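Local coordinates for sensor protein DivL (Caulobacter crescentus, PDB 4Q20) that acts as a sensor kinase homologue of two-component signalling, is required for cell division and growth, and phosphorylates the cell-cycle regulator CtrA, at residues Ala157-His162 / Ala228-His233; Asp161-Asn166 / Phe249-Pro254; Leu179-Ala184 / Val188-Ser193; Ala224-Leu229 / Gly235-Glu240. All blocks are in the same frame, centred on the assembly; numbering follows the deposited sequence.

Contact 1 (Ala157-His162 / Ala228-His233); sequences AQTLDH and ALVELH
Thr-159 meets Leu-229 and Val-230 where two helices of the ATP-binding domain pack together. This domain has the Bergerat fold of the GHKL family, in which a layer of helices covers one face of a mixed sheet. The two short segments run roughly antiparallel, at 145° with their axes 10.3 Å apart, and they touch through side chains with no hydrogen bond between them. Thr-159 carries the contact with two branches that do different work. OG1, beside its own backbone N (chi1 -68°), lies 3.4 Å from Leu-229 CD1, and the two side chains slide past each other in opposite directions. The methyl CG2 instead meets Val-230 CG2 at 3.8 Å, the side chains crossing at about a right angle. The hydroxyl is satisfied by the carbonyl of Arg-155, one turn earlier, consistent with its lying against a hydrocarbon. Gln-158 OE1 lies more loosely, 4.2 Å from Leu-229 CD1, and is bonded to Arg-155, while NE2 is bonded to Asp-98.

In the second shell, Cys-251 of the sheet lies beneath both Thr-159 and Val-230, and Met-107 touches Leu-229. A histidine in helix 153-170 and another just past the end of helix 222-232 each turn back onto a carbonyl four residues earlier. His-162 binds Gln-158 O in this way, and its NE2 reaches Asp-95 of helix 73-103. In His-233, ND1 donates to Leu-229 O at 2.8 Å from above the carbonyl plane, while NE2 accepts from the backbone N of Asp-152.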
# COMPACT_ATOMS: atom_id res chain seq x y z
N ALA A 157 -11.35 -17.07 -10.28
CA ALA A 157 -9.89 -17.09 -10.47
C ALA A 157 -9.18 -16.44 -9.29
O ALA A 157 -8.16 -16.93 -8.80
CB ALA A 157 -9.51 -16.36 -11.76
N GLN A 158 -9.76 -15.35 -8.80
CA GLN A 158 -9.29 -14.59 -7.65
C GLN A 158 -9.44 -15.45 -6.37
O GLN A 158 -8.54 -15.45 -5.53
CB GLN A 158 -10.08 -13.29 -7.56
CG GLN A 158 -9.70 -12.36 -6.43
CD GLN A 158 -10.40 -11.01 -6.51
OE1 GLN A 158 -11.38 -10.80 -7.25
NE2 GLN A 158 -9.88 -10.07 -5.74
N THR A 159 -10.54 -16.22 -6.25
CA THR A 159 -10.78 -17.12 -5.12
C THR A 159 -9.65 -18.18 -5.05
O THR A 159 -9.01 -18.34 -4.00
CB THR A 159 -12.19 -17.76 -5.23
OG1 THR A 159 -13.19 -16.76 -5.05
CG2 THR A 159 -12.41 -18.86 -4.22
N LEU A 160 -9.37 -18.85 -6.18
CA LEU A 160 -8.32 -19.86 -6.26
C LEU A 160 -6.94 -19.27 -5.99
O LEU A 160 -6.16 -19.88 -5.25
CB LEU A 160 -8.33 -20.56 -7.61
CG LEU A 160 -9.60 -21.35 -7.93
CD1 LEU A 160 -9.53 -21.88 -9.33
CD2 LEU A 160 -9.84 -22.50 -6.90
N ASP A 161 -6.68 -18.07 -6.49
CA ASP A 161 -5.41 -17.39 -6.26
C ASP A 161 -5.16 -17.19 -4.77
O ASP A 161 -4.05 -17.49 -4.30
CB ASP A 161 -5.37 -16.05 -6.99
CG ASP A 161 -4.95 -16.14 -8.45
OD1 ASP A 161 -4.51 -17.25 -8.88
OD2 ASP A 161 -5.01 -15.09 -9.15
N HIS A 162 -6.18 -16.72 -4.02
CA HIS A 162 -6.08 -16.48 -2.58
C HIS A 162 -5.81 -17.76 -1.83
O HIS A 162 -4.97 -17.75 -0.93
CB HIS A 162 -7.32 -15.79 -2.04
CG HIS A 162 -7.30 -14.33 -2.30
ND1 HIS A 162 -7.93 -13.79 -3.41
CD2 HIS A 162 -6.62 -13.36 -1.66
CE1 HIS A 162 -7.64 -12.50 -3.38
NE2 HIS A 162 -6.86 -12.20 -2.34
N ALA A 228 -16.70 -14.59 0.97
CA ALA A 228 -17.64 -13.62 0.42
C ALA A 228 -17.92 -13.85 -1.07
O ALA A 228 -19.06 -13.74 -1.51
CB ALA A 228 -17.15 -12.19 0.66
N LEU A 229 -16.89 -14.20 -1.84
CA LEU A 229 -17.02 -14.45 -3.29
C LEU A 229 -17.76 -15.76 -3.56
O LEU A 229 -18.64 -15.77 -4.43
CB LEU A 229 -15.65 -14.49 -3.97
CG LEU A 229 -14.91 -13.17 -4.11
CD1 LEU A 229 -13.53 -13.39 -4.75
CD2 LEU A 229 -15.73 -12.13 -4.85
N VAL A 230 -17.44 -16.83 -2.82
CA VAL A 230 -18.09 -18.13 -2.97
C VAL A 230 -19.55 -18.03 -2.48
O VAL A 230 -20.44 -18.62 -3.09
CB VAL A 230 -17.29 -19.25 -2.25
CG1 VAL A 230 -18.06 -20.55 -2.19
CG2 VAL A 230 -15.94 -19.46 -2.93
N GLU A 231 -19.80 -17.25 -1.42
CA GLU A 231 -21.15 -17.07 -0.89
C GLU A 231 -22.02 -16.24 -1.83
O GLU A 231 -23.24 -16.41 -1.83
CB GLU A 231 -21.14 -16.48 0.51
CG GLU A 231 -20.67 -17.51 1.51
CD GLU A 231 -20.89 -17.21 2.97
OE1 GLU A 231 -21.25 -16.06 3.30
OE2 GLU A 231 -20.72 -18.15 3.79
N LEU A 232 -21.39 -15.38 -2.66
CA LEU A 232 -22.06 -14.56 -3.67
C LEU A 232 -22.52 -15.44 -4.83
O LEU A 232 -23.46 -15.08 -5.54
CB LEU A 232 -21.06 -13.50 -4.17
CG LEU A 232 -21.50 -12.02 -4.32
CD1 LEU A 232 -22.33 -11.52 -3.13
CD2 LEU A 232 -20.28 -11.13 -4.51
N HIS A 233 -21.85 -16.61 -5.03
CA HIS A 233 -22.16 -17.62 -6.04
C HIS A 233 -23.22 -18.63 -5.54
O HIS A 233 -23.48 -19.62 -6.21
CB HIS A 233 -20.89 -18.37 -6.43
CG HIS A 233 -20.01 -17.63 -7.40
ND1 HIS A 233 -18.91 -16.91 -6.97
CD2 HIS A 233 -20.07 -17.57 -8.75
CE1 HIS A 233 -18.36 -16.40 -8.06
NE2 HIS A 233 -19.03 -16.78 -9.15

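Contact 2 (Asp161-Asn166 / Phe249-Pro254); sequences DHLVEN and FTCHLP
Leu-163 holds its CG opposite the carbonyl carbon (chi1 -69°), which sends both methyls from helix 153-170 toward the sheet, where Phe-249 and Cys-251 wait. Asn-166, one turn on, takes the other course: its CG is anti to the backbone N (chi1 168°), and the amide swings beside the Phe-249 ring. The leucine fork divides its contacts, CD2 resting 3.8 Å from Phe-249 CB and CD1 the same 3.8 Å from Cys-251 SG. One branched side chain thus bridges two alternate residues of the strand, as expected when a helix lies on one face of a sheet. The amide of Asn-166 stands almost perpendicular to the ring, 89° between planes, with ND2 3.3 Å from Phe-249 CE1. Asn-166 probably corresponds to the N-box asparagine of histidine kinases; here its amide packs against the Phe-249 ring.

The helix runs nearly antiparallel to the strand. Leu-223 of helix 222-232 and Val-192 of the adjoining strand also pack on Leu-163, Ile-207 touches Phe-249, and Thr-159 and Val-230 also pack on Cys-251, between the two helices and strand 247-254.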
# COMPACT_ATOMS: atom_id res chain seq x y z
N ASP A 161 -6.68 -18.07 -6.49
CA ASP A 161 -5.41 -17.39 -6.26
C ASP A 161 -5.16 -17.19 -4.77
O ASP A 161 -4.05 -17.49 -4.30
CB ASP A 161 -5.37 -16.05 -6.99
CG ASP A 161 -4.95 -16.14 -8.45
OD1 ASP A 161 -4.51 -17.25 -8.88
OD2 ASP A 161 -5.01 -15.09 -9.15
N HIS A 162 -6.18 -16.72 -4.02
CA HIS A 162 -6.08 -16.48 -2.58
C HIS A 162 -5.81 -17.76 -1.83
O HIS A 162 -4.97 -17.75 -0.93
CB HIS A 162 -7.32 -15.79 -2.04
CG HIS A 162 -7.30 -14.33 -2.30
ND1 HIS A 162 -7.93 -13.79 -3.41
CD2 HIS A 162 -6.62 -13.36 -1.66
CE1 HIS A 162 -7.64 -12.50 -3.38
NE2 HIS A 162 -6.86 -12.20 -2.34
N LEU A 163 -6.49 -18.86 -2.23
CA LEU A 163 -6.32 -20.16 -1.60
C LEU A 163 -4.94 -20.78 -1.88
O LEU A 163 -4.35 -21.34 -0.96
CB LEU A 163 -7.44 -21.13 -2.02
CG LEU A 163 -8.84 -20.82 -1.49
CD1 LEU A 163 -9.84 -21.86 -1.93
CD2 LEU A 163 -8.86 -20.65 0.03
N VAL A 164 -4.41 -20.63 -3.11
CA VAL A 164 -3.08 -21.14 -3.50
C VAL A 164 -1.95 -20.37 -2.77
O VAL A 164 -0.98 -20.99 -2.32
CB VAL A 164 -2.89 -21.09 -5.03
CG1 VAL A 164 -1.46 -21.42 -5.43
CG2 VAL A 164 -3.87 -22.03 -5.73
N GLU A 165 -2.05 -19.03 -2.68
CA GLU A 165 -1.01 -18.24 -2.03
C GLU A 165 -1.03 -18.47 -0.53
O GLU A 165 0.04 -18.53 0.08
CB GLU A 165 -1.11 -16.74 -2.39
CG GLU A 165 -0.59 -16.43 -3.79
CD GLU A 165 0.88 -16.66 -4.10
OE1 GLU A 165 1.67 -16.92 -3.16
OE2 GLU A 165 1.25 -16.57 -5.30
N ASN A 166 -2.24 -18.66 0.04
CA ASN A 166 -2.41 -19.01 1.46
C ASN A 166 -1.73 -20.36 1.73
O ASN A 166 -0.99 -20.49 2.71
CB ASN A 166 -3.90 -19.04 1.84
CG ASN A 166 -4.19 -19.67 3.19
OD1 ASN A 166 -3.96 -19.05 4.23
ND2 ASN A 166 -4.68 -20.91 3.18
N PHE A 249 -8.91 -26.56 1.93
CA PHE A 249 -9.93 -25.52 1.78
C PHE A 249 -10.83 -25.95 0.64
O PHE A 249 -10.36 -26.18 -0.47
CB PHE A 249 -9.30 -24.14 1.52
CG PHE A 249 -8.75 -23.46 2.75
CD1 PHE A 249 -7.44 -23.68 3.16
CD2 PHE A 249 -9.55 -22.61 3.51
CE1 PHE A 249 -6.94 -23.06 4.32
CE2 PHE A 249 -9.05 -21.98 4.66
CZ PHE A 249 -7.74 -22.20 5.05
N THR A 250 -12.12 -26.09 0.91
CA THR A 250 -13.08 -26.49 -0.11
C THR A 250 -14.06 -25.37 -0.39
O THR A 250 -14.56 -24.74 0.55
CB THR A 250 -13.86 -27.76 0.31
OG1 THR A 250 -12.97 -28.71 0.93
CG2 THR A 250 -14.61 -28.41 -0.86
N CYS A 251 -14.40 -25.18 -1.67
CA CYS A 251 -15.43 -24.27 -2.16
C CYS A 251 -16.56 -25.14 -2.62
O CYS A 251 -16.37 -25.94 -3.53
CB CYS A 251 -14.93 -23.38 -3.30
SG CYS A 251 -13.48 -22.39 -2.88
N HIS A 252 -17.70 -25.04 -1.99
CA HIS A 252 -18.84 -25.83 -2.38
C HIS A 252 -19.71 -24.95 -3.23
O HIS A 252 -20.23 -23.94 -2.74
CB HIS A 252 -19.56 -26.37 -1.15
CG HIS A 252 -18.74 -27.31 -0.34
ND1 HIS A 252 -18.92 -28.68 -0.42
CD2 HIS A 252 -17.76 -27.04 0.55
CE1 HIS A 252 -18.05 -29.20 0.41
NE2 HIS A 252 -17.32 -28.27 1.03
N LEU A 253 -19.81 -25.28 -4.52
CA LEU A 253 -20.61 -24.52 -5.48
C LEU A 253 -21.78 -25.36 -5.96
O LEU A 253 -21.53 -26.38 -6.60
CB LEU A 253 -19.75 -24.05 -6.66
CG LEU A 253 -18.57 -23.13 -6.33
CD1 LEU A 253 -17.62 -23.03 -7.50
CD2 LEU A 253 -19.05 -21.75 -5.88
N PRO A 254 -23.04 -25.03 -5.60
CA PRO A 254 -24.16 -25.87 -6.03
C PRO A 254 -24.47 -25.76 -7.53
O PRO A 254 -24.19 -24.73 -8.15
CB PRO A 254 -25.34 -25.37 -5.18
CG PRO A 254 -25.02 -23.94 -4.92
CD PRO A 254 -23.50 -23.88 -4.80

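Contact 3 (Leu179-Ala184 / Val188-Ser193); sequences LSARRA and VRLDVS
Asp-191, which pairs with Ser-180 across a beta hairpin, has a carboxylate oxygen, OD1, gripped by two groups, the Arg-189 guanidinium and the Thr-250 hydroxyl of the adjoining strand. OD1 takes a salt bridge from Arg-189 NH2 at 3.2 Å, lying close to the guanidinium plane and using the syn lone pair. Arg-189 NE adds a weak bond. Beneath this group the hairpin is ordinary antiparallel sheet. Ser-180 and Asp-191 form a hydrogen-bonded pair, with Asp-191 N reaching Ser-180 O at 2.8 Å, and Arg-182 and Arg-189 form the next. Ser-180 OG sits 3.3 Å from Asp-191 CB.

The two arginines run side by side in the same direction, their guanidinium planes 87° apart. Arg-182 NH2 comes over one face of the Arg-189 group, 3.6 Å from Arg-189 NE, bringing two like charges close together. On the opposite face of the hairpin, Ala-181 CB touches Leu-190 CD2 at 3.9 Å under helix 116-133, and Val-188 CG2 lies over the centre of the Arg-183 guanidinium, 3.7 Å from Arg-183 CZ. That arginine is itself held by Glu-255 and the carbonyl of Val-146.

Leu-179, Ala-181, Leu-190 and Val-192 turn to the helices, with Arg-183 at the margin of that face, while Arg-182, Arg-189 and Asp-191 lie on the other. There the carboxylate of Asp-191 probably offsets part of the positive charge of the neighbouring arginines.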
# COMPACT_ATOMS: atom_id res chain seq x y z
N LEU A 179 -4.46 -28.61 -6.25
CA LEU A 179 -5.68 -27.98 -6.75
C LEU A 179 -6.54 -29.04 -7.37
O LEU A 179 -6.18 -29.56 -8.43
CB LEU A 179 -5.35 -26.91 -7.81
CG LEU A 179 -4.80 -25.58 -7.37
CD1 LEU A 179 -3.28 -25.57 -7.47
CD2 LEU A 179 -5.30 -24.51 -8.29
N SER A 180 -7.67 -29.38 -6.76
CA SER A 180 -8.55 -30.41 -7.31
C SER A 180 -10.00 -29.92 -7.45
O SER A 180 -10.39 -28.93 -6.82
CB SER A 180 -8.50 -31.69 -6.47
OG SER A 180 -8.75 -31.44 -5.10
N ALA A 181 -10.79 -30.63 -8.26
CA ALA A 181 -12.20 -30.36 -8.48
C ALA A 181 -12.96 -31.66 -8.58
O ALA A 181 -12.41 -32.66 -9.04
CB ALA A 181 -12.39 -29.54 -9.73
N ARG A 182 -14.23 -31.66 -8.16
CA ARG A 182 -15.07 -32.85 -8.19
C ARG A 182 -16.54 -32.48 -8.31
O ARG A 182 -17.01 -31.61 -7.58
CB ARG A 182 -14.82 -33.71 -6.92
CG ARG A 182 -15.70 -34.94 -6.73
CD ARG A 182 -15.16 -35.88 -5.66
NE ARG A 182 -15.15 -35.28 -4.32
CZ ARG A 182 -14.77 -35.90 -3.22
NH1 ARG A 182 -14.37 -37.17 -3.27
NH2 ARG A 182 -14.79 -35.27 -2.05
N ARG A 183 -17.25 -33.13 -9.24
CA ARG A 183 -18.69 -32.98 -9.43
C ARG A 183 -19.37 -34.16 -8.74
O ARG A 183 -19.32 -35.28 -9.25
CB ARG A 183 -19.05 -32.92 -10.93
CG ARG A 183 -20.54 -32.66 -11.17
CD ARG A 183 -20.91 -32.54 -12.65
NE ARG A 183 -20.45 -31.28 -13.24
CZ ARG A 183 -21.09 -30.12 -13.16
NH1 ARG A 183 -22.24 -30.03 -12.49
NH2 ARG A 183 -20.59 -29.04 -13.73
N ALA A 184 -19.95 -33.93 -7.57
CA ALA A 184 -20.63 -34.98 -6.80
C ALA A 184 -21.66 -34.37 -5.86
O ALA A 184 -21.44 -33.29 -5.32
CB ALA A 184 -19.62 -35.80 -6.00
N VAL A 188 -20.37 -28.78 -7.30
CA VAL A 188 -18.99 -28.86 -7.72
C VAL A 188 -18.18 -28.34 -6.55
O VAL A 188 -18.51 -27.30 -5.99
CB VAL A 188 -18.70 -28.15 -9.07
CG1 VAL A 188 -17.21 -27.81 -9.24
CG2 VAL A 188 -19.17 -29.02 -10.23
N ARG A 189 -17.17 -29.10 -6.13
CA ARG A 189 -16.31 -28.69 -5.03
C ARG A 189 -14.87 -28.50 -5.51
O ARG A 189 -14.30 -29.39 -6.13
CB ARG A 189 -16.39 -29.66 -3.83
CG ARG A 189 -16.00 -31.12 -4.09
CD ARG A 189 -16.19 -31.96 -2.84
NE ARG A 189 -15.14 -31.74 -1.84
CZ ARG A 189 -15.27 -32.01 -0.55
NH1 ARG A 189 -16.42 -32.50 -0.08
NH2 ARG A 189 -14.27 -31.79 0.29
N LEU A 190 -14.31 -27.32 -5.24
CA LEU A 190 -12.94 -26.97 -5.58
C LEU A 190 -12.09 -27.10 -4.32
O LEU A 190 -12.39 -26.46 -3.32
CB LEU A 190 -12.86 -25.53 -6.16
CG LEU A 190 -13.84 -25.19 -7.30
CD1 LEU A 190 -13.82 -23.73 -7.62
CD2 LEU A 190 -13.55 -25.99 -8.56
N ASP A 191 -11.07 -27.97 -4.33
CA ASP A 191 -10.24 -28.16 -3.15
C ASP A 191 -8.83 -27.64 -3.35
O ASP A 191 -8.29 -27.71 -4.45
CB ASP A 191 -10.19 -29.64 -2.73
CG ASP A 191 -11.53 -30.34 -2.63
OD1 ASP A 191 -12.13 -30.31 -1.53
OD2 ASP A 191 -11.96 -30.97 -3.65
N VAL A 192 -8.23 -27.08 -2.30
CA VAL A 192 -6.85 -26.60 -2.31
C VAL A 192 -6.21 -27.19 -1.05
O VAL A 192 -6.38 -26.68 0.07
CB VAL A 192 -6.66 -25.06 -2.46
CG1 VAL A 192 -5.18 -24.69 -2.42
CG2 VAL A 192 -7.29 -24.56 -3.76
N SER A 193 -5.54 -28.32 -1.24
CA SER A 193 -4.89 -29.11 -0.20
C SER A 193 -3.41 -28.73 -0.09
O SER A 193 -2.79 -28.35 -1.08
CB SER A 193 -5.05 -30.59 -0.51
OG SER A 193 -4.14 -31.36 0.25

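Contact 4 (Ala224-Leu229 / Gly235-Glu240); sequences ALVKAL and GWVALE
No ring, amide or guanidinium group enters the contact of Val-226 and Lys-227 with Val-237, so there are no faces or edges to match, and aliphatic carbons do all the touching. The flat group nearby in sequence, the indole of Trp-236, belongs to the other side of the strand: its CB points away from the helix and its ring stacks on His-252. Such alternation is what a strand requires, each successive residue facing opposite sides of the sheet. Val-237 is the one strand residue here that touches the helix; Leu-239, on the same side, lies further along, near Ile-207.

Val-237 spreads its two methyls over two consecutive helix residues. With CG1 opposite the carbonyl carbon (chi1 -68°), that branch meets Val-226 CG1 at 3.9 Å, while CG2 sits 3.8 Å from Lys-227 CB and equally close to Lys-227 CG. The lysine is fully extended, and its end leads away from the strand. The foot of its chain thus packs as hydrocarbon while the amine lies elsewhere.

Phe-208, from a loop, touches both Lys-227 and Val-237, and His-162 of helix 153-170 lies against Val-226. The contact thereby ties the helix to the edge strand that follows it, after a short turn. Because only carbon atoms meet, with neither hydrogen bond nor charge between the segments, this join rests on shape and on the removal of carbon surface from water.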
# COMPACT_ATOMS: atom_id res chain seq x y z
N ALA A 224 -11.41 -14.02 3.94
CA ALA A 224 -12.73 -13.40 4.12
C ALA A 224 -13.33 -13.11 2.76
O ALA A 224 -14.54 -13.26 2.60
CB ALA A 224 -12.63 -12.12 4.94
N LEU A 225 -12.48 -12.80 1.79
CA LEU A 225 -12.81 -12.53 0.38
C LEU A 225 -13.21 -13.82 -0.32
O LEU A 225 -14.23 -13.83 -1.00
CB LEU A 225 -11.60 -11.87 -0.33
CG LEU A 225 -11.89 -11.08 -1.57
CD1 LEU A 225 -12.84 -9.89 -1.28
CD2 LEU A 225 -10.61 -10.58 -2.16
N VAL A 226 -12.47 -14.91 -0.11
CA VAL A 226 -12.80 -16.26 -0.62
C VAL A 226 -14.23 -16.62 -0.18
O VAL A 226 -15.06 -16.97 -1.02
CB VAL A 226 -11.76 -17.30 -0.10
CG1 VAL A 226 -12.28 -18.73 -0.22
CG2 VAL A 226 -10.41 -17.15 -0.80
N LYS A 227 -14.52 -16.49 1.13
CA LYS A 227 -15.83 -16.78 1.71
C LYS A 227 -16.92 -15.92 1.08
O LYS A 227 -17.93 -16.48 0.66
CB LYS A 227 -15.81 -16.58 3.22
CG LYS A 227 -17.13 -16.96 3.87
CD LYS A 227 -17.07 -16.95 5.35
CE LYS A 227 -18.46 -16.84 5.93
NZ LYS A 227 -18.43 -17.12 7.39
N ALA A 228 -16.70 -14.59 0.97
CA ALA A 228 -17.64 -13.62 0.42
C ALA A 228 -17.92 -13.85 -1.07
O ALA A 228 -19.06 -13.74 -1.51
CB ALA A 228 -17.15 -12.19 0.66
N LEU A 229 -16.89 -14.20 -1.84
CA LEU A 229 -17.02 -14.45 -3.29
C LEU A 229 -17.76 -15.76 -3.56
O LEU A 229 -18.64 -15.77 -4.43
CB LEU A 229 -15.65 -14.49 -3.97
CG LEU A 229 -14.91 -13.17 -4.11
CD1 LEU A 229 -13.53 -13.39 -4.75
CD2 LEU A 229 -15.73 -12.13 -4.85
N GLY A 235 -22.80 -20.40 -2.82
CA GLY A 235 -22.04 -21.47 -2.19
C GLY A 235 -21.55 -21.18 -0.78
O GLY A 235 -22.03 -20.25 -0.13
N TRP A 236 -20.65 -22.03 -0.30
CA TRP A 236 -20.06 -21.95 1.05
C TRP A 236 -18.66 -22.57 1.04
O TRP A 236 -18.29 -23.25 0.09
CB TRP A 236 -20.97 -22.60 2.11
CG TRP A 236 -21.30 -24.05 1.87
CD1 TRP A 236 -22.23 -24.55 1.01
CD2 TRP A 236 -20.72 -25.18 2.54
NE1 TRP A 236 -22.23 -25.92 1.06
CE2 TRP A 236 -21.31 -26.34 1.98
CE3 TRP A 236 -19.71 -25.32 3.51
CZ2 TRP A 236 -20.97 -27.63 2.41
CZ3 TRP A 236 -19.35 -26.60 3.91
CH2 TRP A 236 -19.99 -27.74 3.38
N VAL A 237 -17.84 -22.22 2.05
CA VAL A 237 -16.44 -22.65 2.13
C VAL A 237 -16.22 -23.41 3.42
O VAL A 237 -16.94 -23.22 4.38
CB VAL A 237 -15.40 -21.50 1.98
CG1 VAL A 237 -15.42 -20.95 0.59
CG2 VAL A 237 -15.64 -20.38 2.98
N ALA A 238 -15.23 -24.27 3.42
CA ALA A 238 -14.89 -25.09 4.58
C ALA A 238 -13.38 -25.29 4.68
O ALA A 238 -12.67 -25.17 3.69
CB ALA A 238 -15.60 -26.43 4.50
N LEU A 239 -12.91 -25.53 5.91
CA LEU A 239 -11.53 -25.84 6.22
C LEU A 239 -11.46 -27.18 6.96
O LEU A 239 -12.11 -27.35 7.99
CB LEU A 239 -10.83 -24.73 7.05
CG LEU A 239 -9.48 -25.12 7.69
CD1 LEU A 239 -8.38 -25.41 6.62
CD2 LEU A 239 -9.04 -24.11 8.75
N GLU A 240 -10.67 -28.10 6.41
CA GLU A 240 -10.37 -29.40 7.01
C GLU A 240 -8.90 -29.37 7.37
O GLU A 240 -8.06 -29.27 6.47
CB GLU A 240 -10.72 -30.57 6.09
CG GLU A 240 -11.03 -31.84 6.88
CD GLU A 240 -11.07 -33.14 6.09
OE1 GLU A 240 -10.16 -33.37 5.26
OE2 GLU A 240 -11.98 -33.96 6.35

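All four contacts lie in the ATP-binding domain, and their chemistry follows the elements they join more than their depth. Contacts 1 and 2 are buried and share helix 153-170: contact 1 sets it against helix 222-232, contact 2 against strand 247-254, and they meet, among other places, at Cys-251, where Val-230 CG2 lies 3.8 Å from Cys-251 SG. Contact 4 uses helix 222-232 again but binds it to the sheet's edge, with smaller buried area and partial exposure. Contact 3, also partly exposed, alone joins strand to strand and so alone has backbone hydrogen bonds across it, together with charged side chains. Strand 247-254 sits between the strands of contacts 3 and 4, which do not touch each other.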